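PDB 4M9Q: ARF-like GTPase, which binds phosphoaminophosphonic acid-guanylate ester and a magnesium ion, using the P-loop fold shared by the ARF-like small GTPases. Local coordinates for residues T33-F36 with G37-T41; Q101-R104 with D105-I108; K147-A150 with G151-V154; G167-D170 with R171-R175. All coordinates share one frame; numbering follows the deposited sequence.

Contact 1: T33-F36 with G37-T41; sequences TPTF and GFNST. With MG (magnesium ion), chain E; GNP (phosphoaminophosphonic acid-guanylate ester), chain D.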
loop_
_atom_site.group_PDB
_atom_site.type_symbol
_atom_site.label_atom_id
_atom_site.label_comp_id
_atom_site.label_asym_id
_atom_site.label_seq_id
_atom_site.Cartn_x
_atom_site.Cartn_y
_atom_site.Cartn_z
ATOM N N THR A 33 -6.535 -0.450 16.556
ATOM C CA THR A 33 -7.551 0.595 16.585
ATOM C C THR A 33 -7.311 1.392 15.330
ATOM O O THR A 33 -6.237 1.338 14.780
ATOM C CB THR A 33 -7.414 1.499 17.861
ATOM O OG1 THR A 33 -6.028 1.761 18.140
ATOM C CG2 THR A 33 -8.014 0.809 19.113
ATOM N N PRO A 34 -8.291 2.164 14.890
ATOM C CA PRO A 34 -8.073 3.096 13.792
ATOM C C PRO A 34 -6.780 3.915 13.908
ATOM O O PRO A 34 -6.441 4.437 14.947
ATOM C CB PRO A 34 -9.290 4.006 13.883
ATOM C CG PRO A 34 -10.370 3.101 14.403
ATOM C CD PRO A 34 -9.659 2.273 15.434
ATOM N N THR A 35 -6.046 4.004 12.817
ATOM C CA THR A 35 -4.800 4.724 12.807
ATOM C C THR A 35 -5.072 6.210 12.563
ATOM O O THR A 35 -5.505 6.602 11.488
ATOM C CB THR A 35 -3.931 4.117 11.717
ATOM O OG1 THR A 35 -3.898 2.695 11.934
ATOM C CG2 THR A 35 -2.535 4.721 11.703
ATOM N N PHE A 36 -4.873 7.029 13.590
ATOM C CA PHE A 36 -4.918 8.489 13.448
ATOM C C PHE A 36 -3.488 8.991 13.479
ATOM O O PHE A 36 -3.094 9.645 14.429
ATOM C CB PHE A 36 -5.672 9.151 14.605
ATOM C CG PHE A 36 -7.160 8.964 14.577
ATOM C CD1 PHE A 36 -7.739 7.749 14.928
ATOM C CD2 PHE A 36 -7.993 10.024 14.258
ATOM C CE1 PHE A 36 -9.114 7.596 14.926
ATOM C CE2 PHE A 36 -9.368 9.876 14.265
ATOM C CZ PHE A 36 -9.929 8.659 14.592
ATOM N N GLY A 37 -2.693 8.600 12.494
ATOM C CA GLY A 37 -1.323 9.058 12.365
ATOM C C GLY A 37 -0.758 8.038 11.409
ATOM O O GLY A 37 -1.394 7.786 10.346
ATOM N N PHE A 38 0.363 7.429 11.808
ATOM C CA PHE A 38 0.878 6.283 11.132
ATOM C C PHE A 38 1.774 5.348 11.978
ATOM O O PHE A 38 2.370 5.731 13.025
ATOM C CB PHE A 38 1.671 6.754 9.916
ATOM C CG PHE A 38 3.030 7.312 10.244
ATOM C CD1 PHE A 38 4.140 6.471 10.320
ATOM C CD2 PHE A 38 3.207 8.648 10.426
ATOM C CE1 PHE A 38 5.418 6.980 10.611
ATOM C CE2 PHE A 38 4.475 9.167 10.743
ATOM C CZ PHE A 38 5.584 8.329 10.820
ATOM N N ASN A 39 1.881 4.130 11.467
ATOM C CA ASN A 39 2.789 3.115 11.963
ATOM C C ASN A 39 3.869 2.937 10.887
ATOM O O ASN A 39 3.609 3.110 9.706
ATOM C CB ASN A 39 1.990 1.819 12.174
ATOM C CG ASN A 39 0.740 2.024 13.064
ATOM O OD1 ASN A 39 0.838 2.490 14.197
ATOM N ND2 ASN A 39 -0.428 1.639 12.557
ATOM N N SER A 40 5.065 2.552 11.287
ATOM C CA SER A 40 6.237 2.492 10.414
ATOM C C SER A 40 6.981 1.274 10.828
ATOM O O SER A 40 7.270 1.126 11.995
ATOM C CB SER A 40 7.099 3.734 10.685
ATOM O OG SER A 40 8.383 3.701 10.118
ATOM N N THR A 41 7.320 0.398 9.901
ATOM C CA THR A 41 8.228 -0.693 10.235
ATOM C C THR A 41 9.103 -1.075 9.039
ATOM O O THR A 41 8.959 -0.536 7.960
ATOM C CB THR A 41 7.432 -1.888 10.755
ATOM O OG1 THR A 41 7.513 -2.977 9.844
ATOM C CG2 THR A 41 5.991 -1.504 10.877
HETATM MG MG MG E . -4.653 1.351 10.652
HETATM P PG GNP D . -7.478 2.747 9.455
HETATM O O1G GNP D . -6.226 2.591 10.472
HETATM O O2G GNP D . -6.996 3.089 8.003
HETATM O O3G GNP D . -8.456 3.747 10.099
HETATM N N3B GNP D . -8.156 1.199 9.284
HETATM P PB GNP D . -7.125 -0.071 8.860
HETATM O O1B GNP D . -5.652 0.080 9.504
HETATM O O2B GNP D . -7.115 -0.120 7.358
HETATM O O3A GNP D . -7.934 -1.315 9.428
HETATM P PA GNP D . -7.471 -2.367 10.528
HETATM O O1A GNP D . -7.511 -1.544 11.756
HETATM O O2A GNP D . -6.231 -3.023 10.030
HETATM O "O5'" GNP D . -8.709 -3.371 10.419
HETATM C "C5'" GNP D . -10.057 -2.843 10.472
HETATM C "C4'" GNP D . -11.032 -3.907 11.044
HETATM O "O4'" GNP D . -11.025 -5.002 10.116
HETATM C "C3'" GNP D . -10.559 -4.556 12.336
HETATM O "O3'" GNP D . -11.623 -5.160 13.070
HETATM C "C2'" GNP D . -9.757 -5.725 11.878
HETATM O "O2'" GNP D . -9.660 -6.773 12.797
HETATM C "C1'" GNP D . -10.597 -6.201 10.734
HETATM N N9 GNP D . -9.920 -7.049 9.749
HETATM C C8 GNP D . -8.749 -6.772 9.178
HETATM N N7 GNP D . -8.434 -7.707 8.272
HETATM C C5 GNP D . -9.413 -8.618 8.276
HETATM C C6 GNP D . -9.642 -9.876 7.546
HETATM O O6 GNP D . -8.823 -10.312 6.715
HETATM N N1 GNP D . -10.762 -10.519 7.796
HETATM C C2 GNP D . -11.690 -10.072 8.699
HETATM N N2 GNP D . -12.776 -10.829 8.875
HETATM N N3 GNP D . -11.555 -8.926 9.416
HETATM C C4 GNP D . -10.407 -8.186 9.253
HETATM O O HOH W 1 -5.569 0.393 12.262
HETATM O O HOH W 2 -3.799 2.282 9.055
#

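Contact 2: Q101-R104 with D105-I108; sequences QFMR and DKPI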
loop_
_atom_site.group_PDB
_atom_site.type_symbol
_atom_site.label_atom_id
_atom_site.label_comp_id
_atom_site.label_asym_id
_atom_site.label_seq_id
_atom_site.Cartn_x
_atom_site.Cartn_y
_atom_site.Cartn_z
ATOM N N GLN A 101 1.565 13.548 -9.194
ATOM C CA GLN A 101 2.737 13.706 -10.034
ATOM C C GLN A 101 3.859 12.743 -9.661
ATOM O O GLN A 101 4.603 12.297 -10.526
ATOM C CB GLN A 101 3.163 15.183 -9.941
ATOM C CG GLN A 101 4.639 15.489 -9.794
ATOM C CD GLN A 101 4.884 16.981 -9.495
ATOM O OE1 GLN A 101 4.594 17.477 -8.401
ATOM N NE2 GLN A 101 5.397 17.693 -10.476
ATOM N N PHE A 102 3.959 12.401 -8.379
ATOM C CA PHE A 102 5.042 11.554 -7.907
ATOM C C PHE A 102 4.724 10.056 -8.053
ATOM O O PHE A 102 5.543 9.206 -7.662
ATOM C CB PHE A 102 5.359 11.884 -6.438
ATOM C CG PHE A 102 5.769 13.323 -6.197
ATOM C CD1 PHE A 102 5.021 14.145 -5.344
ATOM C CD2 PHE A 102 6.886 13.846 -6.804
ATOM C CE1 PHE A 102 5.386 15.459 -5.113
ATOM C CE2 PHE A 102 7.260 15.171 -6.590
ATOM C CZ PHE A 102 6.512 15.975 -5.739
ATOM N N MET A 103 3.544 9.726 -8.590
ATOM C CA MET A 103 3.131 8.341 -8.694
ATOM C C MET A 103 3.456 7.724 -10.030
ATOM O O MET A 103 3.425 6.518 -10.172
ATOM C CB MET A 103 1.646 8.175 -8.402
ATOM C CG MET A 103 1.285 7.732 -6.981
ATOM S SD MET A 103 2.209 6.320 -6.329
ATOM C CE MET A 103 3.565 7.333 -5.832
ATOM N N ARG A 104 3.812 8.524 -11.007
ATOM C CA ARG A 104 3.931 7.998 -12.360
ATOM C C ARG A 104 4.940 6.832 -12.403
ATOM O O ARG A 104 5.925 6.847 -11.717
ATOM C CB ARG A 104 4.182 9.174 -13.336
ATOM C CG ARG A 104 5.066 8.942 -14.549
ATOM C CD ARG A 104 6.524 9.238 -14.210
ATOM N NE ARG A 104 7.250 9.908 -15.284
ATOM C CZ ARG A 104 8.529 10.275 -15.217
ATOM N NH1 ARG A 104 9.241 10.054 -14.126
ATOM N NH2 ARG A 104 9.098 10.881 -16.263
ATOM N N ASP A 105 4.612 5.764 -13.121
ATOM C CA ASP A 105 5.459 4.531 -13.208
ATOM C C ASP A 105 5.734 3.711 -11.932
ATOM O O ASP A 105 6.465 2.744 -11.993
ATOM C CB ASP A 105 6.817 4.847 -13.892
ATOM C CG ASP A 105 6.658 5.292 -15.374
ATOM O OD1 ASP A 105 5.728 4.804 -16.089
ATOM O OD2 ASP A 105 7.480 6.124 -15.821
ATOM N N LYS A 106 5.173 4.077 -10.778
ATOM C CA LYS A 106 5.388 3.298 -9.572
ATOM C C LYS A 106 4.324 2.194 -9.473
ATOM O O LYS A 106 3.124 2.407 -9.786
ATOM C CB LYS A 106 5.333 4.184 -8.352
ATOM C CG LYS A 106 6.533 5.112 -8.236
ATOM C CD LYS A 106 6.413 6.066 -7.072
ATOM C CE LYS A 106 7.569 7.064 -6.998
ATOM N NZ LYS A 106 7.333 8.057 -5.908
ATOM N N PRO A 107 4.745 0.994 -9.060
ATOM C CA PRO A 107 3.835 -0.121 -9.045
ATOM C C PRO A 107 2.929 -0.141 -7.798
ATOM O O PRO A 107 3.296 0.464 -6.753
ATOM C CB PRO A 107 4.767 -1.306 -9.054
ATOM C CG PRO A 107 5.994 -0.853 -8.416
ATOM C CD PRO A 107 6.135 0.571 -8.855
ATOM N N ILE A 108 1.756 -0.784 -7.950
ATOM C CA ILE A 108 0.737 -0.908 -6.904
ATOM C C ILE A 108 0.384 -2.381 -6.665
ATOM O O ILE A 108 -0.007 -3.129 -7.563
ATOM C CB ILE A 108 -0.609 -0.283 -7.257
ATOM C CG1 ILE A 108 -0.501 0.895 -8.179
ATOM C CG2 ILE A 108 -1.325 0.211 -5.996
ATOM C CD1 ILE A 108 0.230 1.971 -7.551
#

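Contact 3: K147-A150 with G151-V154; sequences KMPA and GQDV. With GNP (phosphoaminophosphonic acid-guanylate ester), chain D.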
loop_
_atom_site.group_PDB
_atom_site.type_symbol
_atom_site.label_atom_id
_atom_site.label_comp_id
_atom_site.label_asym_id
_atom_site.label_seq_id
_atom_site.Cartn_x
_atom_site.Cartn_y
_atom_site.Cartn_z
ATOM N N LYS A 147 -6.360 -11.148 8.577
ATOM C CA LYS A 147 -6.702 -11.662 9.902
ATOM C C LYS A 147 -7.108 -13.124 9.824
ATOM O O LYS A 147 -8.299 -13.441 9.830
ATOM C CB LYS A 147 -7.849 -10.841 10.527
ATOM C CG LYS A 147 -8.019 -11.040 12.032
ATOM C CD LYS A 147 -9.283 -10.382 12.570
ATOM C CE LYS A 147 -9.559 -10.742 14.036
ATOM N NZ LYS A 147 -10.920 -11.329 14.277
ATOM N N MET A 148 -6.133 -14.017 9.782
ATOM C CA MET A 148 -6.421 -15.477 9.819
ATOM C C MET A 148 -6.926 -15.868 11.230
ATOM O O MET A 148 -6.713 -15.132 12.208
ATOM C CB MET A 148 -5.195 -16.313 9.396
ATOM C CG MET A 148 -4.810 -16.190 7.919
ATOM S SD MET A 148 -5.869 -17.102 6.764
ATOM C CE MET A 148 -5.009 -18.680 6.613
ATOM N N PRO A 149 -7.619 -17.011 11.342
ATOM C CA PRO A 149 -8.194 -17.392 12.642
ATOM C C PRO A 149 -7.161 -17.576 13.762
ATOM O O PRO A 149 -5.962 -17.483 13.525
ATOM C CB PRO A 149 -8.900 -18.735 12.351
ATOM C CG PRO A 149 -9.092 -18.803 10.879
ATOM C CD PRO A 149 -8.005 -17.943 10.261
ATOM N N ALA A 150 -7.659 -17.837 14.967
ATOM C CA ALA A 150 -6.824 -18.204 16.108
ATOM C C ALA A 150 -6.011 -19.459 15.789
ATOM O O ALA A 150 -6.581 -20.515 15.467
ATOM C CB ALA A 150 -7.681 -18.448 17.353
ATOM N N GLY A 151 -4.682 -19.322 15.862
ATOM C CA GLY A 151 -3.762 -20.449 15.751
ATOM C C GLY A 151 -3.219 -20.700 14.358
ATOM O O GLY A 151 -2.262 -21.455 14.208
ATOM N N GLN A 152 -3.807 -20.078 13.337
ATOM C CA GLN A 152 -3.428 -20.373 11.956
ATOM C C GLN A 152 -2.181 -19.603 11.575
ATOM O O GLN A 152 -1.872 -18.585 12.183
ATOM C CB GLN A 152 -4.578 -20.041 11.002
ATOM C CG GLN A 152 -5.778 -20.976 11.136
ATOM C CD GLN A 152 -5.640 -22.198 10.262
ATOM O OE1 GLN A 152 -5.617 -23.331 10.752
ATOM N NE2 GLN A 152 -5.526 -21.975 8.955
ATOM N N ASP A 153 -1.453 -20.119 10.589
ATOM C CA ASP A 153 -0.360 -19.386 9.987
ATOM C C ASP A 153 -0.927 -18.180 9.249
ATOM O O ASP A 153 -2.077 -18.196 8.796
ATOM C CB ASP A 153 0.407 -20.256 8.986
ATOM C CG ASP A 153 1.207 -21.369 9.655
ATOM O OD1 ASP A 153 2.374 -21.585 9.261
ATOM O OD2 ASP A 153 0.674 -22.029 10.567
ATOM N N VAL A 154 -0.122 -17.140 9.109
ATOM C CA VAL A 154 -0.555 -15.997 8.327
ATOM C C VAL A 154 -0.786 -16.482 6.912
ATOM O O VAL A 154 -0.360 -17.547 6.530
ATOM C CB VAL A 154 0.464 -14.820 8.349
ATOM C CG1 VAL A 154 0.614 -14.296 9.763
ATOM C CG2 VAL A 154 1.817 -15.262 7.789
HETATM P PG GNP D . -7.478 2.747 9.455
HETATM O O1G GNP D . -6.226 2.591 10.472
HETATM O O2G GNP D . -6.996 3.089 8.003
HETATM O O3G GNP D . -8.456 3.747 10.099
HETATM N N3B GNP D . -8.156 1.199 9.284
HETATM P PB GNP D . -7.125 -0.071 8.860
HETATM O O1B GNP D . -5.652 0.080 9.504
HETATM O O2B GNP D . -7.115 -0.120 7.358
HETATM O O3A GNP D . -7.934 -1.315 9.428
HETATM P PA GNP D . -7.471 -2.367 10.528
HETATM O O1A GNP D . -7.511 -1.544 11.756
HETATM O O2A GNP D . -6.231 -3.023 10.030
HETATM O "O5'" GNP D . -8.709 -3.371 10.419
HETATM C "C5'" GNP D . -10.057 -2.843 10.472
HETATM C "C4'" GNP D . -11.032 -3.907 11.044
HETATM O "O4'" GNP D . -11.025 -5.002 10.116
HETATM C "C3'" GNP D . -10.559 -4.556 12.336
HETATM O "O3'" GNP D . -11.623 -5.160 13.070
HETATM C "C2'" GNP D . -9.757 -5.725 11.878
HETATM O "O2'" GNP D . -9.660 -6.773 12.797
HETATM C "C1'" GNP D . -10.597 -6.201 10.734
HETATM N N9 GNP D . -9.920 -7.049 9.749
HETATM C C8 GNP D . -8.749 -6.772 9.178
HETATM N N7 GNP D . -8.434 -7.707 8.272
HETATM C C5 GNP D . -9.413 -8.618 8.276
HETATM C C6 GNP D . -9.642 -9.876 7.546
HETATM O O6 GNP D . -8.823 -10.312 6.715
HETATM N N1 GNP D . -10.762 -10.519 7.796
HETATM C C2 GNP D . -11.690 -10.072 8.699
HETATM N N2 GNP D . -12.776 -10.829 8.875
HETATM N N3 GNP D . -11.555 -8.926 9.416
HETATM C C4 GNP D . -10.407 -8.186 9.253
#

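Contact 4: G167-D170 with R171-R175; sequences GTVD and REFGR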
loop_
_atom_site.group_PDB
_atom_site.type_symbol
_atom_site.label_atom_id
_atom_site.label_comp_id
_atom_site.label_asym_id
_atom_site.label_seq_id
_atom_site.Cartn_x
_atom_site.Cartn_y
_atom_site.Cartn_z
ATOM N N GLY A 167 9.838 -7.403 -6.595
ATOM C CA GLY A 167 10.386 -7.817 -7.880
ATOM C C GLY A 167 10.127 -6.800 -8.972
ATOM O O GLY A 167 10.959 -6.589 -9.844
ATOM N N THR A 168 8.979 -6.151 -8.928
ATOM C CA THR A 168 8.713 -5.128 -9.912
ATOM C C THR A 168 9.587 -3.948 -9.657
ATOM O O THR A 168 10.179 -3.432 -10.602
ATOM C CB THR A 168 7.244 -4.723 -9.894
ATOM O OG1 THR A 168 6.456 -5.888 -10.147
ATOM C CG2 THR A 168 6.923 -3.761 -10.922
ATOM N N VAL A 169 9.709 -3.515 -8.398
ATOM C CA VAL A 169 10.624 -2.399 -8.080
ATOM C C VAL A 169 12.060 -2.804 -8.465
ATOM O O VAL A 169 12.739 -2.062 -9.118
ATOM C CB VAL A 169 10.549 -1.991 -6.615
ATOM C CG1 VAL A 169 11.618 -0.925 -6.261
ATOM C CG2 VAL A 169 9.130 -1.498 -6.328
ATOM N N ASP A 170 12.461 -4.033 -8.143
ATOM C CA ASP A 170 13.803 -4.472 -8.424
ATOM C C ASP A 170 14.150 -4.374 -9.898
ATOM O O ASP A 170 15.192 -3.899 -10.232
ATOM C CB ASP A 170 14.006 -5.908 -7.975
ATOM C CG ASP A 170 15.403 -6.411 -8.311
ATOM O OD1 ASP A 170 16.382 -5.821 -7.799
ATOM O OD2 ASP A 170 15.520 -7.363 -9.091
ATOM N N ARG A 171 13.245 -4.854 -10.740
ATOM C CA ARG A 171 13.368 -4.782 -12.186
ATOM C C ARG A 171 13.598 -3.349 -12.718
ATOM O O ARG A 171 14.261 -3.198 -13.730
ATOM C CB ARG A 171 12.114 -5.419 -12.818
ATOM C CG ARG A 171 12.202 -6.922 -13.152
ATOM C CD ARG A 171 12.703 -7.815 -12.011
ATOM N NE ARG A 171 11.734 -8.827 -11.568
ATOM C CZ ARG A 171 10.461 -8.914 -11.978
ATOM N NH1 ARG A 171 9.975 -8.053 -12.862
ATOM N NH2 ARG A 171 9.669 -9.864 -11.503
ATOM N N GLU A 172 13.071 -2.313 -12.049
ATOM C CA GLU A 172 13.239 -0.884 -12.484
ATOM C C GLU A 172 14.105 -0.071 -11.541
ATOM O O GLU A 172 14.158 1.159 -11.644
ATOM C CB GLU A 172 11.886 -0.168 -12.605
ATOM C CG GLU A 172 10.807 -0.915 -13.409
ATOM C CD GLU A 172 11.079 -1.049 -14.917
ATOM O OE1 GLU A 172 10.455 -1.950 -15.538
ATOM O OE2 GLU A 172 11.894 -0.270 -15.487
ATOM N N PHE A 173 14.784 -0.724 -10.610
ATOM C CA PHE A 173 15.368 0.018 -9.498
ATOM C C PHE A 173 16.365 1.062 -9.966
ATOM O O PHE A 173 16.488 2.131 -9.343
ATOM C CB PHE A 173 16.056 -0.925 -8.529
ATOM C CG PHE A 173 16.469 -0.282 -7.242
ATOM C CD1 PHE A 173 15.559 -0.133 -6.214
ATOM C CD2 PHE A 173 17.783 0.173 -7.053
ATOM C CE1 PHE A 173 15.939 0.454 -5.028
ATOM C CE2 PHE A 173 18.177 0.743 -5.850
ATOM C CZ PHE A 173 17.253 0.874 -4.835
ATOM N N GLY A 174 17.079 0.732 -11.044
ATOM C CA GLY A 174 18.128 1.604 -11.592
ATOM C C GLY A 174 17.635 2.975 -12.038
ATOM O O GLY A 174 18.350 3.970 -11.913
ATOM N N ARG A 175 16.406 3.021 -12.539
ATOM C CA ARG A 175 15.775 4.271 -12.952
ATOM C C ARG A 175 14.957 4.867 -11.825
ATOM O O ARG A 175 14.983 6.066 -11.598
ATOM C CB ARG A 175 14.876 4.021 -14.164
ATOM C CG ARG A 175 15.677 3.870 -15.451
ATOM C CD ARG A 175 14.849 3.363 -16.621
ATOM N NE ARG A 175 14.498 1.943 -16.494
ATOM C CZ ARG A 175 14.136 1.152 -17.507
ATOM N NH1 ARG A 175 14.084 1.616 -18.760
ATOM N NH2 ARG A 175 13.826 -0.124 -17.268
#

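Contact 1: T33-F36 with G37-T41
Thr35 turns its methyl group against the backbone that follows it: CG2 lies 3.5 Å from Gly37 O and 3.8 Å from Phe38 CA, where the loop is entering strand 38-45. Its hydroxyl faces the other way, into the nucleotide site. The first torsion (chi1 -52°) makes this division of labour, with OG1 placed beside the backbone N and CG2 beside the carbonyl carbon. OG1 binds the magnesium ion at 2.0 Å, on the side opposite O1B of phosphoaminophosphonic acid-guanylate ester. The backbone N of Thr35 adds a hydrogen bond of 2.7 Å to O1G of that ligand, which is itself bound to the metal, so the amide holds O1G directly and the hydroxyl through the shared metal ion. Thr18, two waters and the two phosphate oxygens complete the metal's shell, and one of those waters also donates to Thr33 O. A threonine reaching the ion and the last phosphate from this loop is the hallmark of the first switch region in small GTPases, and it suits the place because it supplies a metal-binding oxygen and a packing methyl from one branched carbon. The amide end of Asn39 comes near, ND2 lying 3.7 Å from Thr35 OG1 without bonding to it. The hydrogen bond of that nitrogen goes to Asp54 on the neighbouring strand 48-55. Between them, Gly37 has backbone angles (phi 163°) where a CB would run into Phe36 O, which suits glycine, and its backbone pairs with Gly56.

Contact 2: Q101-R104 with D105-I108
Lys106 reaches back along the chain to Phe102, its NZ donating to Phe102 O at 2.8 Å. The donor comes in only 17° out of the carbonyl plane. With CG beside its own backbone N (chi1 -71°) and everything beyond CG extended, the chain carries NZ to that carbonyl. The same NZ also bonds Val72 O and forms a salt bridge with Glu183 of helix 157-190, so its probable positive charge is met in a largely buried setting. Across the lysine, at about a right angle, runs the bent chain of Met103, whose flexible thioether brings CE to a tight 3.4 Å from Lys106 CD. At the exposed end, Arg104 and Asp105 lie side by side and point the same way, their flat groups 21° apart. Arg104 NE stands 3.8 Å from Asp105 OD2, a long salt bridge of charge alone, since the oxygen lies well out of the guanidinium plane. The aliphatic part is nearer, with Arg104 CD 3.6 Å from that OD2. Beneath these two the backbone doubles back, Lys106 N donating to Met103 O at 3.1 Å. Asp105 accepts the left-handed backbone conformation demanded of the third residue. This is a type II beta turn, placed where helix 87-99 hands over to strand 108-113 in a beta-alpha-beta crossover of the P-loop fold.

Contact 3: K147-A150 with G151-V154
Met148 and Pro149 meet Gln152, Asp153 and Val154 round a type II beta turn, Pro149 to Gln152, in the surface loop that leads from strand 139-143 to helix 157-190. Lys147, just ahead of the turn, probably belongs to the G5 element, the base-contacting Ser/Thr-Ala-Lys loop of small GTPases.

Two hydrogen bonds matter here. The turn is closed by Gln152 N donating to Pro149 O, a weak bond at 3.4 Å although nearly straight. The other fixes the ligand: Lys147 N gives its hydrogen to O6 of phosphoaminophosphonic acid-guanylate ester at 3.2 Å, with an angle of 162° at the hydrogen. Backbone geometry explains two of the residue types. Pro149 has a ring that restrains the chain as it enters the turn, and Gly151 takes the third position with a positive phi of 94°, where a side chain would be jammed against the preceding carbonyl.

The remaining contacts are apolar or merely close. Gln152 bends at its second torsion, so that CG lies 3.9 Å from Pro149 CD, the chain slanting past the ring. Met148, bent at chi2 and chi3, lies against the returning chain: CG is 3.5 Å from Asp153 O, while CE reaches the amide end of Gln152, 4.1 Å from NE2. On the ligand side Lys147 lays its aliphatic chain along the nucleotide, CD passing 3.6 Å from the ribose O2', and its CB stands over a face of the guanine base, 3.5 Å almost directly above C5.

Contact 4: G167-D170 with R171-R175
Within helix 157-190, the last modelled helix, Gly167 to Asp170 and Arg171 to Phe173 form successive turns in which the bonding pattern changes. Arg171 N makes an ordinary alpha-helical bond to Gly167 O, 3.0 Å long. Glu172 N is shared: it donates to Val169 O at 3.0 Å, three residues back, and only weakly to Thr168 O. Phe173 N then bonds Asp170 O at 3.2 Å, again three back, from above the carbonyl plane.

Val169 CG1, set anti to the backbone N (chi1 174°), touches the edge of the Phe173 ring, 4.0 Å from CD1. An apolar residue suits the buried place of Val169, which also packs on Ile5 and Pro107; the Phe173 ring also touches Arg3 of strand 3-10. Asp170 turns its carboxylate to Tyr48, a hydrogen-bond partner, and Thr168 returns its hydroxyl to Trp164 O, as helical threonines often do. In one of two conformers, so tentatively, the Arg171 guanidinium lies over the Gly167 carbonyl, helped by glycine's lack of a side chain. Bonds three residues back, as in a 3-10 turn, lead to a kink where Gly174 N and Arg175 N make no bond to the preceding turn, in the helix flanking this P-loop domain's sheet.

Overall arrangement
From the N terminus the four contacts follow in series; none nests in or crosses another, and each is local: a loop entering a strand, two beta turns, and successive turns of one helix. Contact 1 leads the loop after helix 17-24 into edge strand 38-45. Contact 2 closes the turn between helix 87-99 and strand 108-113, on the opposite side of the chain's centre. Contact 3 closes a turn within the loop between strand 139-143 and helix 157-190, and contact 4 lies on that helix. Contacts 1 and 3 hold the phosphate and base ends of one nucleotide. Contacts 2 and 4 touch directly, Pro107 packing on Thr168 and Val169 and so joining the helix to the start of strand 108-113.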